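Local coordinates for protein ULam111 (Flavobacterium sp., PDB 5WUT) that probably hydrolyses the beta-1,3-glucosidic bonds of laminarin, as a laminarinase of glycoside hydrolase family 16 with a beta-jelly-roll fold, at residues 46-51 against 66-71; 55-60 against 223-228. One frame throughout, in Å; residues are numbered along the deposited sequence.

Interaction 1. Residues 46-51 against 66-71; sequences KTNHKM and QYTSTR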
# COMPACT_ATOMS: atom_id res chain seq x y z
N LYS A 46 -0.08 -25.18 24.22
CA LYS A 46 -1.27 -25.59 23.46
C LYS A 46 -2.52 -25.01 24.10
O LYS A 46 -3.65 -25.32 23.70
CB LYS A 46 -1.39 -27.12 23.41
CG LYS A 46 -0.30 -27.83 22.64
CD LYS A 46 -0.67 -29.30 22.43
CE LYS A 46 -0.30 -30.17 23.61
NZ LYS A 46 -0.49 -31.60 23.23
N THR A 47 -2.32 -24.15 25.09
CA THR A 47 -3.43 -23.60 25.86
C THR A 47 -3.54 -22.08 25.78
O THR A 47 -4.21 -21.45 26.60
CB THR A 47 -3.32 -24.03 27.34
OG1 THR A 47 -2.00 -23.75 27.82
CG2 THR A 47 -3.59 -25.52 27.48
N ASN A 48 -2.89 -21.47 24.78
CA ASN A 48 -2.98 -20.02 24.61
C ASN A 48 -3.76 -19.59 23.36
O ASN A 48 -3.75 -18.42 22.99
CB ASN A 48 -1.57 -19.40 24.56
CG ASN A 48 -1.00 -19.16 25.95
OD1 ASN A 48 -0.66 -20.10 26.67
ND2 ASN A 48 -0.86 -17.88 26.32
N HIS A 49 -4.43 -20.53 22.71
CA HIS A 49 -5.21 -20.17 21.53
C HIS A 49 -6.64 -20.68 21.63
O HIS A 49 -6.94 -21.60 22.40
CB HIS A 49 -4.57 -20.76 20.29
CG HIS A 49 -4.77 -22.24 20.21
ND1 HIS A 49 -4.06 -23.11 20.99
CD2 HIS A 49 -5.66 -22.98 19.50
CE1 HIS A 49 -4.48 -24.35 20.76
NE2 HIS A 49 -5.44 -24.29 19.86
N LYS A 50 -7.51 -20.10 20.82
CA LYS A 50 -8.89 -20.57 20.71
C LYS A 50 -9.41 -20.32 19.30
O LYS A 50 -8.89 -19.47 18.57
CB LYS A 50 -9.79 -19.87 21.72
CG LYS A 50 -10.00 -18.41 21.41
CD LYS A 50 -10.82 -17.70 22.49
CE LYS A 50 -10.38 -16.25 22.62
NZ LYS A 50 -11.39 -15.42 23.33
N MET A 51 -10.41 -21.10 18.90
CA MET A 51 -11.12 -20.87 17.65
C MET A 51 -12.41 -20.15 17.98
O MET A 51 -13.26 -20.69 18.69
CB MET A 51 -11.39 -22.18 16.91
CG MET A 51 -10.23 -23.15 16.97
SD MET A 51 -8.82 -22.58 16.00
CE MET A 51 -9.65 -22.14 14.49
N GLN A 66 5.93 -15.62 34.31
CA GLN A 66 5.85 -16.49 33.14
C GLN A 66 5.02 -15.86 32.02
O GLN A 66 3.90 -15.41 32.23
CB GLN A 66 5.28 -17.86 33.53
CG GLN A 66 4.92 -18.74 32.30
CD GLN A 66 4.89 -20.23 32.60
OE1 GLN A 66 3.89 -20.91 32.38
NE2 GLN A 66 6.01 -20.76 33.04
N TYR A 67 5.62 -15.80 30.83
CA TYR A 67 4.93 -15.36 29.63
C TYR A 67 4.58 -16.56 28.77
O TYR A 67 5.41 -17.45 28.62
CB TYR A 67 5.81 -14.40 28.84
CG TYR A 67 6.16 -13.12 29.56
CD1 TYR A 67 7.28 -13.05 30.37
CD2 TYR A 67 5.37 -11.98 29.41
CE1 TYR A 67 7.60 -11.88 31.03
CE2 TYR A 67 5.70 -10.79 30.06
CZ TYR A 67 6.82 -10.76 30.87
OH TYR A 67 7.16 -9.59 31.52
N THR A 68 3.39 -16.56 28.18
CA THR A 68 2.97 -17.66 27.31
C THR A 68 2.29 -17.19 26.03
O THR A 68 1.68 -16.12 25.99
CB THR A 68 2.01 -18.63 28.04
OG1 THR A 68 0.95 -17.89 28.66
CG2 THR A 68 2.78 -19.45 29.12
N SER A 69 2.40 -18.01 25.00
CA SER A 69 1.81 -17.66 23.71
C SER A 69 1.70 -18.94 22.88
O SER A 69 1.84 -20.04 23.43
CB SER A 69 2.64 -16.58 23.01
OG SER A 69 1.92 -16.02 21.90
N THR A 70 1.47 -18.78 21.58
CA THR A 70 1.27 -19.89 20.65
C THR A 70 2.19 -19.77 19.45
O THR A 70 2.42 -18.66 18.95
CB THR A 70 -0.19 -19.95 20.12
OG1 THR A 70 -1.10 -19.89 21.22
CG2 THR A 70 -0.45 -21.23 19.29
N ARG A 71 2.71 -20.91 19.00
CA ARG A 71 3.48 -21.01 17.77
C ARG A 71 3.10 -22.30 17.06
O ARG A 71 3.30 -23.40 17.60
CB ARG A 71 4.98 -20.97 18.07
CG ARG A 71 5.88 -21.15 16.83
CD ARG A 71 7.32 -20.81 17.20
NE ARG A 71 8.25 -21.23 16.16
CZ ARG A 71 9.38 -20.59 15.87
NH1 ARG A 71 9.71 -19.48 16.52
NH2 ARG A 71 10.18 -21.05 14.92
O HOH W 1 -1.77 -22.30 22.36
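Asn48 crosses Thr68 at about a right angle, and its amide nitrogen makes a direct hydrogen bond between 46-51 and 66-71. ND2 of Asn48 donates to OG1 of Thr68 at 3.0 Å with an N-H...O angle of 151°, the hydroxyl lying 15° out of the amide plane. Thr68 presents that oxygen because chi1 of 50° sets OG1 between its own backbone N and carbonyl carbon. Both ends of the amide have further partners: ND2 also donates to the backbone O of Thr59, and OD1 is bonded to OG1 of Thr45. In the beta-jelly-roll of this family 16 enzyme, the amide thus joins the turn entering strand 49-52 to strand 66-80, each of which pairs with strand 55-63. An alanine in place of Asn48 would probably leave the hydroxyls of Thr68 and Thr45 and the carbonyl of Thr59 without this partner and open a gap beside Thr68. Thr70 is linked both directly and through water: its OG1 packs 3.4 Å from CB of Asn48 and is hydrogen-bonded to a water at 2.7 Å. The same water accepts from the backbone N of Asn48 at 2.8 Å and sits in the ring plane of His49, hydrogen-bonded to ND1 at its edge.

Interaction 2. Residues 55-60 against 223-228; sequences KLVITA and PQDFSI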
# COMPACT_ATOMS: atom_id res chain seq x y z
N LYS A 55 -12.17 -17.23 13.52
CA LYS A 55 -10.78 -16.79 13.61
C LYS A 55 -9.98 -17.71 14.51
O LYS A 55 -10.49 -18.21 15.52
CB LYS A 55 -10.69 -15.36 14.17
CG LYS A 55 -10.86 -14.20 13.17
CD LYS A 55 -12.17 -14.25 12.46
CE LYS A 55 -12.48 -12.95 11.75
NZ LYS A 55 -13.94 -12.73 11.79
N LEU A 56 -8.71 -17.91 14.16
CA LEU A 56 -7.73 -18.38 15.13
C LEU A 56 -7.33 -17.18 16.00
O LEU A 56 -6.88 -16.16 15.48
CB LEU A 56 -6.49 -18.99 14.45
CG LEU A 56 -5.28 -19.22 15.36
CD1 LEU A 56 -5.57 -20.32 16.40
CD2 LEU A 56 -4.06 -19.57 14.54
N VAL A 57 -7.53 -17.29 17.31
CA VAL A 57 -7.13 -16.21 18.21
C VAL A 57 -6.03 -16.69 19.14
O VAL A 57 -6.23 -17.59 19.95
CB VAL A 57 -8.32 -15.67 19.04
CG1 VAL A 57 -7.85 -14.52 19.95
CG2 VAL A 57 -9.45 -15.21 18.13
N ILE A 58 -4.85 -16.10 18.99
CA ILE A 58 -3.73 -16.40 19.86
C ILE A 58 -3.63 -15.32 20.91
O ILE A 58 -3.62 -14.14 20.58
CB ILE A 58 -2.42 -16.48 19.07
CG1 ILE A 58 -2.48 -17.63 18.05
CG2 ILE A 58 -1.21 -16.61 20.02
CD1 ILE A 58 -1.34 -17.64 17.06
N THR A 59 -3.56 -15.72 22.18
CA THR A 59 -3.45 -14.73 23.25
C THR A 59 -2.11 -14.82 23.97
O THR A 59 -1.70 -15.89 24.42
CB THR A 59 -4.58 -14.89 24.28
OG1 THR A 59 -5.85 -14.67 23.64
CG2 THR A 59 -4.43 -13.86 25.40
N ALA A 60 -1.42 -13.68 24.02
CA ALA A 60 -0.18 -13.54 24.78
C ALA A 60 -0.55 -13.15 26.20
O ALA A 60 -1.32 -12.22 26.40
CB ALA A 60 0.72 -12.49 24.14
N PRO A 223 -3.47 -9.14 28.73
CA PRO A 223 -3.29 -10.04 27.58
C PRO A 223 -3.48 -9.36 26.22
O PRO A 223 -4.20 -8.37 26.12
CB PRO A 223 -4.36 -11.10 27.81
CG PRO A 223 -5.47 -10.35 28.46
CD PRO A 223 -4.79 -9.33 29.37
N GLN A 224 -2.84 -9.90 25.18
CA GLN A 224 -3.00 -9.36 23.83
C GLN A 224 -3.39 -10.44 22.85
O GLN A 224 -2.83 -11.54 22.88
CB GLN A 224 -1.70 -8.69 23.38
CG GLN A 224 -1.48 -7.29 23.92
CD GLN A 224 -2.56 -6.30 23.49
OE1 GLN A 224 -3.00 -6.32 22.33
NE2 GLN A 224 -2.98 -5.44 24.40
N ASP A 225 -4.33 -10.12 21.95
CA ASP A 225 -4.83 -11.06 20.96
C ASP A 225 -4.29 -10.78 19.55
O ASP A 225 -4.32 -9.64 19.08
CB ASP A 225 -6.36 -11.01 20.88
CG ASP A 225 -7.05 -11.62 22.09
OD1 ASP A 225 -6.39 -12.26 22.93
OD2 ASP A 225 -8.29 -11.46 22.18
N PHE A 226 -3.84 -11.85 18.91
CA PHE A 226 -3.44 -11.88 17.50
C PHE A 226 -4.45 -12.78 16.81
O PHE A 226 -4.52 -13.97 17.11
CB PHE A 226 -2.02 -12.44 17.39
CG PHE A 226 -1.47 -12.58 15.99
CD1 PHE A 226 -1.88 -11.77 14.94
CD2 PHE A 226 -0.47 -13.52 15.75
CE1 PHE A 226 -1.30 -11.92 13.66
CE2 PHE A 226 0.10 -13.68 14.49
CZ PHE A 226 -0.32 -12.88 13.44
N SER A 227 -5.26 -12.21 15.91
CA SER A 227 -6.37 -12.95 15.30
C SER A 227 -6.14 -13.18 13.82
O SER A 227 -5.87 -12.24 13.08
CB SER A 227 -7.70 -12.20 15.48
OG SER A 227 -7.97 -11.97 16.86
N ILE A 228 -6.26 -14.43 13.39
CA ILE A 228 -6.06 -14.75 11.97
C ILE A 228 -7.34 -15.36 11.41
O ILE A 228 -7.84 -16.35 11.92
CB ILE A 228 -4.86 -15.70 11.78
CG1 ILE A 228 -3.60 -15.14 12.47
CG2 ILE A 228 -4.62 -15.95 10.28
CD1 ILE A 228 -3.39 -15.60 13.91
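With chi1 of -62° in Thr59 and -72° in Asp225, OG1 of the threonine and CG of the aspartate each stand anti to their own carbonyl carbon, and the two side chains run side by side in the same direction. OG1 of Thr59 donates to OD1 of Asp225 at 2.6 Å, meeting it from above the carboxylate plane. Beside this bond, CG2 of Thr59 reaches CB of Pro223 at 3.7 Å, while the methyls of Val57 meet polar groups, CG1 lying 3.7 Å from the carboxylate carbon CG of Asp225 and CG2 3.8 Å from OG of Ser227. On the face carrying Leu56, Ile58, Phe226 and Ile228, the tip of Ile228 is central. Its CD1 stands 3.9 Å above the Phe226 ring, over the ring centre, while also lying 4.1 Å from CD2 of Leu56 and 4.3 Å from CD1 of Ile58. Met206 of strand 200-208 packs on Ile58, Ala60 and Phe226, so this face looks into the protein. Backbone bonds fix the register: Leu56 with Ile228, Ile58 with Phe226 and Ala60 with Gln224 are hydrogen-bonded pairs, each bonded in both directions, and Val57-Ser227 and Thr59-Asp225 are the non-hydrogen-bonded pairs between them. The strand axes, 4.6 Å apart at 160°, describe neighbouring antiparallel strands, one face largely apolar and the other more polar, as expected in a sheet of the beta-jelly-roll sandwich of family 16 glycoside hydrolases.

How the interactions relate
From the N terminus the chain enters at 46-51, turns into 55-60, and returns through 66-71, so interaction 1 closes a short loop with 14 intervening residues that contains all of 55-60. Interaction 2 begins within that loop but closes only after 162 further residues, when 223-228 arrives from near the C terminus; the two contacts therefore cross along the chain. Their centres are 9 Å apart and strand 55-63 joins them: Asn48 O lies 2.8 Å from Thr59 N, a probable hydrogen bond. On the other strand of interaction 1, Thr70 OG1 packs 3.5 Å from Ile58 CG2. Together they tie three consecutive strands, 49-52, 55-63 and 66-80, to the C-terminal strand 224-234.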